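Local structure of sperm-specific class P protein 19 (Caenorhabditis elegans, 1ROW) at residues E29-N39 / D72-A81. The protein is a sperm-specific member of the major sperm protein family whose precise role is not established, probably acting as a structural protein in nematode sperm. Numbering follows the deposited sequence.
Sequences EKIVFKIKSSN and DKLVVHFASA
Asp-72 meets Ser-38 and Asn-39 just past the end of strand 31-37 and near the start of strand 70-80, and its side chain shows how one carboxylate can serve two neighbours. Its CB lies 3.2 Å from Ser-38 OG, and CG follows, anti to its own carbonyl carbon (chi1 -81°), against Asn-39 CB. OD1 accepts the Ser-38 hydroxyl on its anti side, tilted out of the carboxylate plane (OG to OD1 2.9 Å), while OD2 takes Asn-39 ND2 from above that plane, amide and carboxylate being turned 78° apart. Ser-38 OG, folded back between its backbone N and carbonyl carbon (chi1 67°), also receives Lys-73 N at 2.8 Å. Replacing Asp-72 by an alanine would probably leave the Ser-38 hydroxyl without this acceptor and deprive Asn-39 ND2 of one partner, its bond to Glu-42 remaining.

From here the ladder runs between neighbouring strands of the immunoglobulin-like beta sandwich of the MSP domain, strand 31-37 being flanked on its other edge by strand 43-52 and strand 70-80 by strand 99-108. Val-32, Lys-34 and Lys-36 pair through two backbone bonds each with Ala-79, His-77 and Val-75; Val-32 N to Ala-79 O is nearly straight. On the face carrying Phe-33, Ile-35 and Ser-37, Ile-35 CG2 presses tightly on Leu-74 CD1 at 3.4 Å, whereas its CG1 lies alongside Val-76 CG2. On the other face the His-77 ring turns its edge to Lys-34 O, and Val-32 CG1 touches Ala-79 CB at 4.0 Å, with Phe-92 of helix 88-92 also against Val-32.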
ATOM      1  N   GLU A  29      -4.911 -16.567  -6.740  1.00 23.08           N
ATOM      2  CA  GLU A  29      -5.742 -15.688  -7.560  1.00 24.94           C
ATOM      3  C   GLU A  29      -5.173 -14.274  -7.528  1.00 24.57           C
ATOM      4  O   GLU A  29      -4.490 -13.892  -6.582  1.00 22.87           O
ATOM      5  CB  GLU A  29      -7.203 -15.685  -7.069  1.00 25.03           C
ATOM      6  CG  GLU A  29      -7.435 -15.054  -5.695  1.00 28.91           C
ATOM      7  CD  GLU A  29      -8.911 -15.021  -5.304  1.00 32.44           C
ATOM      8  OE1 GLU A  29      -9.743 -14.618  -6.143  1.00 30.85           O
ATOM      9  OE2 GLU A  29      -9.240 -15.389  -4.156  1.00 34.60           O
ATOM     10  N   LYS A  30      -5.434 -13.506  -8.578  1.00 25.56           N
ATOM     11  CA  LYS A  30      -4.951 -12.135  -8.649  1.00 25.59           C
ATOM     12  C   LYS A  30      -5.681 -11.322  -7.593  1.00 27.45           C
ATOM     13  O   LYS A  30      -6.847 -11.577  -7.298  1.00 26.76           O
ATOM     14  CB  LYS A  30      -5.236 -11.548 -10.034  1.00 26.12           C
ATOM     15  CG  LYS A  30      -4.729 -10.126 -10.247  1.00 27.91           C
ATOM     16  CD  LYS A  30      -5.118  -9.598 -11.637  1.00 31.69           C
ATOM     17  CE  LYS A  30      -4.565 -10.488 -12.749  1.00 34.04           C
ATOM     18  NZ  LYS A  30      -5.074 -10.099 -14.098  1.00 34.70           N
ATOM     19  N   ILE A  31      -4.995 -10.353  -7.005  1.00 27.79           N
ATOM     20  CA  ILE A  31      -5.635  -9.507  -6.009  1.00 29.13           C
ATOM     21  C   ILE A  31      -5.615  -8.056  -6.471  1.00 27.49           C
ATOM     22  O   ILE A  31      -4.719  -7.635  -7.202  1.00 27.07           O
ATOM     23  CB  ILE A  31      -4.932  -9.599  -4.633  1.00 30.66           C
ATOM     24  CG1 ILE A  31      -3.470  -9.182  -4.768  1.00 34.34           C
ATOM     25  CG2 ILE A  31      -5.059 -11.013  -4.076  1.00 32.27           C
ATOM     26  CD1 ILE A  31      -2.651  -9.357  -3.500  1.00 38.50           C
ATOM     27  N   VAL A  32      -6.636  -7.313  -6.062  1.00 26.88           N
ATOM     28  CA  VAL A  32      -6.746  -5.898  -6.377  1.00 24.68           C
ATOM     29  C   VAL A  32      -6.575  -5.217  -5.019  1.00 24.22           C
ATOM     30  O   VAL A  32      -7.021  -5.754  -4.003  1.00 23.45           O
ATOM     31  CB  VAL A  32      -8.144  -5.555  -6.968  1.00 25.31           C
ATOM     32  CG1 VAL A  32      -9.228  -5.803  -5.935  1.00 25.19           C
ATOM     33  CG2 VAL A  32      -8.178  -4.113  -7.436  1.00 26.49           C
ATOM     34  N   PHE A  33      -5.923  -4.057  -4.990  1.00 22.91           N
ATOM     35  CA  PHE A  33      -5.723  -3.353  -3.728  1.00 23.11           C
ATOM     36  C   PHE A  33      -5.884  -1.840  -3.876  1.00 23.29           C
ATOM     37  O   PHE A  33      -5.751  -1.297  -4.973  1.00 20.20           O
ATOM     38  CB  PHE A  33      -4.328  -3.667  -3.167  1.00 20.80           C
ATOM     39  CG  PHE A  33      -3.198  -3.076  -3.967  1.00 20.33           C
ATOM     40  CD1 PHE A  33      -2.853  -1.731  -3.831  1.00 22.64           C
ATOM     41  CD2 PHE A  33      -2.480  -3.858  -4.861  1.00 21.05           C
ATOM     42  CE1 PHE A  33      -1.809  -1.178  -4.573  1.00 22.51           C
ATOM     43  CE2 PHE A  33      -1.430  -3.314  -5.612  1.00 21.29           C
ATOM     44  CZ  PHE A  33      -1.096  -1.971  -5.466  1.00 20.34           C
ATOM     45  N   LYS A  34      -6.184  -1.184  -2.757  1.00 24.07           N
ATOM     46  CA  LYS A  34      -6.339   0.266  -2.684  1.00 24.16           C
ATOM     47  C   LYS A  34      -5.669   0.712  -1.387  1.00 25.62           C
ATOM     48  O   LYS A  34      -5.921   0.146  -0.325  1.00 25.24           O
ATOM     49  CB  LYS A  34      -7.811   0.675  -2.647  1.00 26.45           C
ATOM     50  CG  LYS A  34      -7.982   2.183  -2.531  1.00 29.73           C
ATOM     51  CD  LYS A  34      -9.441   2.603  -2.378  1.00 34.31           C
ATOM     52  CE  LYS A  34      -9.570   4.116  -2.501  1.00 36.86           C
ATOM     53  NZ  LYS A  34      -8.645   4.850  -1.581  1.00 38.09           N
ATOM     54  N   ILE A  35      -4.841   1.742  -1.463  1.00 23.72           N
ATOM     55  CA  ILE A  35      -4.129   2.189  -0.278  1.00 25.62           C
ATOM     56  C   ILE A  35      -4.550   3.548   0.252  1.00 24.34           C
ATOM     57  O   ILE A  35      -4.686   4.503  -0.500  1.00 23.17           O
ATOM     58  CB  ILE A  35      -2.612   2.214  -0.544  1.00 23.80           C
ATOM     59  CG1 ILE A  35      -2.171   0.856  -1.090  1.00 23.97           C
ATOM     60  CG2 ILE A  35      -1.864   2.554   0.732  1.00 26.26           C
ATOM     61  CD1 ILE A  35      -0.685   0.727  -1.339  1.00 25.47           C
ATOM     62  N   LYS A  36      -4.753   3.616   1.561  1.00 25.79           N
ATOM     63  CA  LYS A  36      -5.126   4.859   2.222  1.00 27.59           C
ATOM     64  C   LYS A  36      -4.130   5.128   3.348  1.00 27.23           C
ATOM     65  O   LYS A  36      -3.783   4.228   4.109  1.00 27.06           O
ATOM     66  CB  LYS A  36      -6.545   4.772   2.787  1.00 29.54           C
ATOM     67  CG  LYS A  36      -7.631   5.228   1.817  1.00 35.41           C
ATOM     68  CD  LYS A  36      -8.898   5.636   2.571  1.00 39.40           C
ATOM     69  CE  LYS A  36      -9.902   6.329   1.653  1.00 42.80           C
ATOM     70  NZ  LYS A  36     -11.083   6.860   2.403  1.00 43.43           N
ATOM     71  N   SER A  37      -3.666   6.369   3.432  1.00 25.86           N
ATOM     72  CA  SER A  37      -2.708   6.786   4.449  1.00 25.07           C
ATOM     73  C   SER A  37      -3.399   7.599   5.538  1.00 26.38           C
ATOM     74  O   SER A  37      -4.290   8.396   5.251  1.00 24.69           O
ATOM     75  CB  SER A  37      -1.603   7.638   3.811  1.00 24.55           C
ATOM     76  OG  SER A  37      -0.814   8.286   4.799  1.00 19.60           O
ATOM     77  N   SER A  38      -2.985   7.403   6.786  1.00 23.61           N
ATOM     78  CA  SER A  38      -3.567   8.146   7.896  1.00 24.05           C
ATOM     79  C   SER A  38      -3.032   9.575   7.881  1.00 23.22           C
ATOM     80  O   SER A  38      -3.499  10.420   8.630  1.00 24.03           O
ATOM     81  CB  SER A  38      -3.198   7.497   9.234  1.00 24.44           C
ATOM     82  OG  SER A  38      -1.801   7.616   9.484  1.00 25.43           O
ATOM     83  N   ASN A  39      -2.045   9.835   7.030  1.00 23.55           N
ATOM     84  CA  ASN A  39      -1.427  11.159   6.937  1.00 25.79           C
ATOM     85  C   ASN A  39      -1.164  11.511   5.470  1.00 25.64           C
ATOM     86  O   ASN A  39      -0.224  10.997   4.861  1.00 24.48           O
ATOM     87  CB  ASN A  39      -0.094  11.167   7.714  1.00 23.47           C
ATOM     88  CG  ASN A  39       0.599  12.529   7.697  1.00 25.06           C
ATOM     89  OD1 ASN A  39       0.377  13.353   6.808  1.00 23.96           O
ATOM     90  ND2 ASN A  39       1.459  12.759   8.679  1.00 25.40           N
ATOM     91  N   ASP A  72       2.225   7.038  12.078  1.00 22.11           N
ATOM     92  CA  ASP A  72       1.078   7.014  11.188  1.00 21.62           C
ATOM     93  C   ASP A  72       0.849   5.598  10.680  1.00 22.85           C
ATOM     94  O   ASP A  72       1.565   4.675  11.063  1.00 21.42           O
ATOM     95  CB  ASP A  72       1.286   7.978  10.017  1.00 20.60           C
ATOM     96  CG  ASP A  72       0.968   9.417  10.386  1.00 19.89           C
ATOM     97  OD1 ASP A  72      -0.176   9.667  10.815  1.00 20.90           O
ATOM     98  OD2 ASP A  72       1.846  10.298  10.247  1.00 18.81           O
ATOM     99  N   LYS A  73      -0.154   5.422   9.826  1.00 22.10           N
ATOM    100  CA  LYS A  73      -0.463   4.097   9.302  1.00 23.88           C
ATOM    101  C   LYS A  73      -0.831   4.106   7.836  1.00 24.54           C
ATOM    102  O   LYS A  73      -1.471   5.039   7.344  1.00 23.43           O
ATOM    103  CB  LYS A  73      -1.628   3.464  10.080  1.00 26.64           C
ATOM    104  CG  LYS A  73      -1.375   3.273  11.570  1.00 31.27           C
ATOM    105  CD  LYS A  73      -2.547   2.579  12.245  1.00 34.03           C
ATOM    106  CE  LYS A  73      -2.241   2.293  13.708  1.00 35.91           C
ATOM    107  NZ  LYS A  73      -3.338   1.519  14.348  1.00 38.80           N
ATOM    108  N   LEU A  74      -0.418   3.053   7.146  1.00 23.29           N
ATOM    109  CA  LEU A  74      -0.726   2.885   5.741  1.00 24.54           C
ATOM    110  C   LEU A  74      -1.635   1.668   5.710  1.00 23.98           C
ATOM    111  O   LEU A  74      -1.230   0.569   6.084  1.00 24.28           O
ATOM    112  CB  LEU A  74       0.546   2.620   4.936  1.00 25.85           C
ATOM    113  CG  LEU A  74       0.422   2.725   3.416  1.00 24.17           C
ATOM    114  CD1 LEU A  74       0.064   4.161   3.027  1.00 25.54           C
ATOM    115  CD2 LEU A  74       1.737   2.308   2.773  1.00 23.46           C
ATOM    116  N   VAL A  75      -2.878   1.870   5.295  1.00 24.26           N
ATOM    117  CA  VAL A  75      -3.828   0.774   5.243  1.00 23.31           C
ATOM    118  C   VAL A  75      -4.036   0.304   3.816  1.00 22.83           C
ATOM    119  O   VAL A  75      -4.368   1.090   2.918  1.00 20.30           O
ATOM    120  CB  VAL A  75      -5.186   1.183   5.846  1.00 24.89           C
ATOM    121  CG1 VAL A  75      -6.144   0.000   5.827  1.00 23.52           C
ATOM    122  CG2 VAL A  75      -4.983   1.677   7.272  1.00 26.66           C
ATOM    123  N   VAL A  76      -3.830  -0.989   3.614  1.00 19.61           N
ATOM    124  CA  VAL A  76      -3.989  -1.587   2.308  1.00 21.16           C
ATOM    125  C   VAL A  76      -5.257  -2.437   2.272  1.00 23.26           C
ATOM    126  O   VAL A  76      -5.342  -3.484   2.914  1.00 23.79           O
ATOM    127  CB  VAL A  76      -2.765  -2.455   1.953  1.00 21.42           C
ATOM    128  CG1 VAL A  76      -2.901  -2.980   0.536  1.00 22.83           C
ATOM    129  CG2 VAL A  76      -1.485  -1.631   2.089  1.00 20.80           C
ATOM    130  N   HIS A  77      -6.251  -1.952   1.539  1.00 23.84           N
ATOM    131  CA  HIS A  77      -7.524  -2.648   1.380  1.00 23.61           C
ATOM    132  C   HIS A  77      -7.389  -3.521   0.135  1.00 24.31           C
ATOM    133  O   HIS A  77      -6.983  -3.038  -0.926  1.00 24.86           O
ATOM    134  CB  HIS A  77      -8.650  -1.624   1.191  1.00 22.77           C
ATOM    135  CG  HIS A  77      -8.837  -0.715   2.366  1.00 22.32           C
ATOM    136  ND1 HIS A  77      -9.691  -1.011   3.406  1.00 24.19           N
ATOM    137  CD2 HIS A  77      -8.228   0.447   2.703  1.00 21.86           C
ATOM    138  CE1 HIS A  77      -9.597  -0.077   4.334  1.00 21.08           C
ATOM    139  NE2 HIS A  77      -8.714   0.819   3.932  1.00 24.44           N
ATOM    140  N   PHE A  78      -7.719  -4.802   0.253  1.00 23.46           N
ATOM    141  CA  PHE A  78      -7.589  -5.696  -0.889  1.00 25.16           C
ATOM    142  C   PHE A  78      -8.775  -6.631  -1.070  1.00 24.59           C
ATOM    143  O   PHE A  78      -9.609  -6.792  -0.176  1.00 23.22           O
ATOM    144  CB  PHE A  78      -6.306  -6.520  -0.752  1.00 25.10           C
ATOM    145  CG  PHE A  78      -6.259  -7.342   0.495  1.00 26.49           C
ATOM    146  CD1 PHE A  78      -6.898  -8.575   0.555  1.00 27.93           C
ATOM    147  CD2 PHE A  78      -5.610  -6.865   1.629  1.00 27.14           C
ATOM    148  CE1 PHE A  78      -6.893  -9.327   1.729  1.00 28.50           C
ATOM    149  CE2 PHE A  78      -5.596  -7.606   2.810  1.00 25.78           C
ATOM    150  CZ  PHE A  78      -6.240  -8.838   2.861  1.00 28.19           C
ATOM    151  N   ALA A  79      -8.828  -7.250  -2.243  1.00 25.28           N
ATOM    152  CA  ALA A  79      -9.891  -8.181  -2.578  1.00 27.36           C
ATOM    153  C   ALA A  79      -9.529  -8.983  -3.814  1.00 28.96           C
ATOM    154  O   ALA A  79      -8.582  -8.666  -4.533  1.00 28.30           O
ATOM    155  CB  ALA A  79     -11.200  -7.424  -2.825  1.00 27.70           C
ATOM    156  N   SER A  80     -10.307 -10.027  -4.059  1.00 32.40           N
ATOM    157  CA  SER A  80     -10.099 -10.861  -5.222  1.00 33.47           C
ATOM    158  C   SER A  80     -10.260  -9.979  -6.453  1.00 33.53           C
ATOM    159  O   SER A  80     -11.202  -9.193  -6.541  1.00 32.45           O
ATOM    160  CB  SER A  80     -11.139 -11.978  -5.241  1.00 34.28           C
ATOM    161  OG  SER A  80     -11.129 -12.647  -6.486  1.00 39.12           O
ATOM    162  N   ALA A  81      -9.336 -10.100  -7.400  1.00 33.76           N
ATOM    163  CA  ALA A  81      -9.409  -9.311  -8.622  1.00 34.83           C
ATOM    164  C   ALA A  81     -10.504  -9.879  -9.514  1.00 37.49           C
ATOM    165  O   ALA A  81     -10.515 -11.075  -9.816  1.00 35.77           O
ATOM    166  CB  ALA A  81      -8.079  -9.341  -9.342  1.00 35.35           C
TER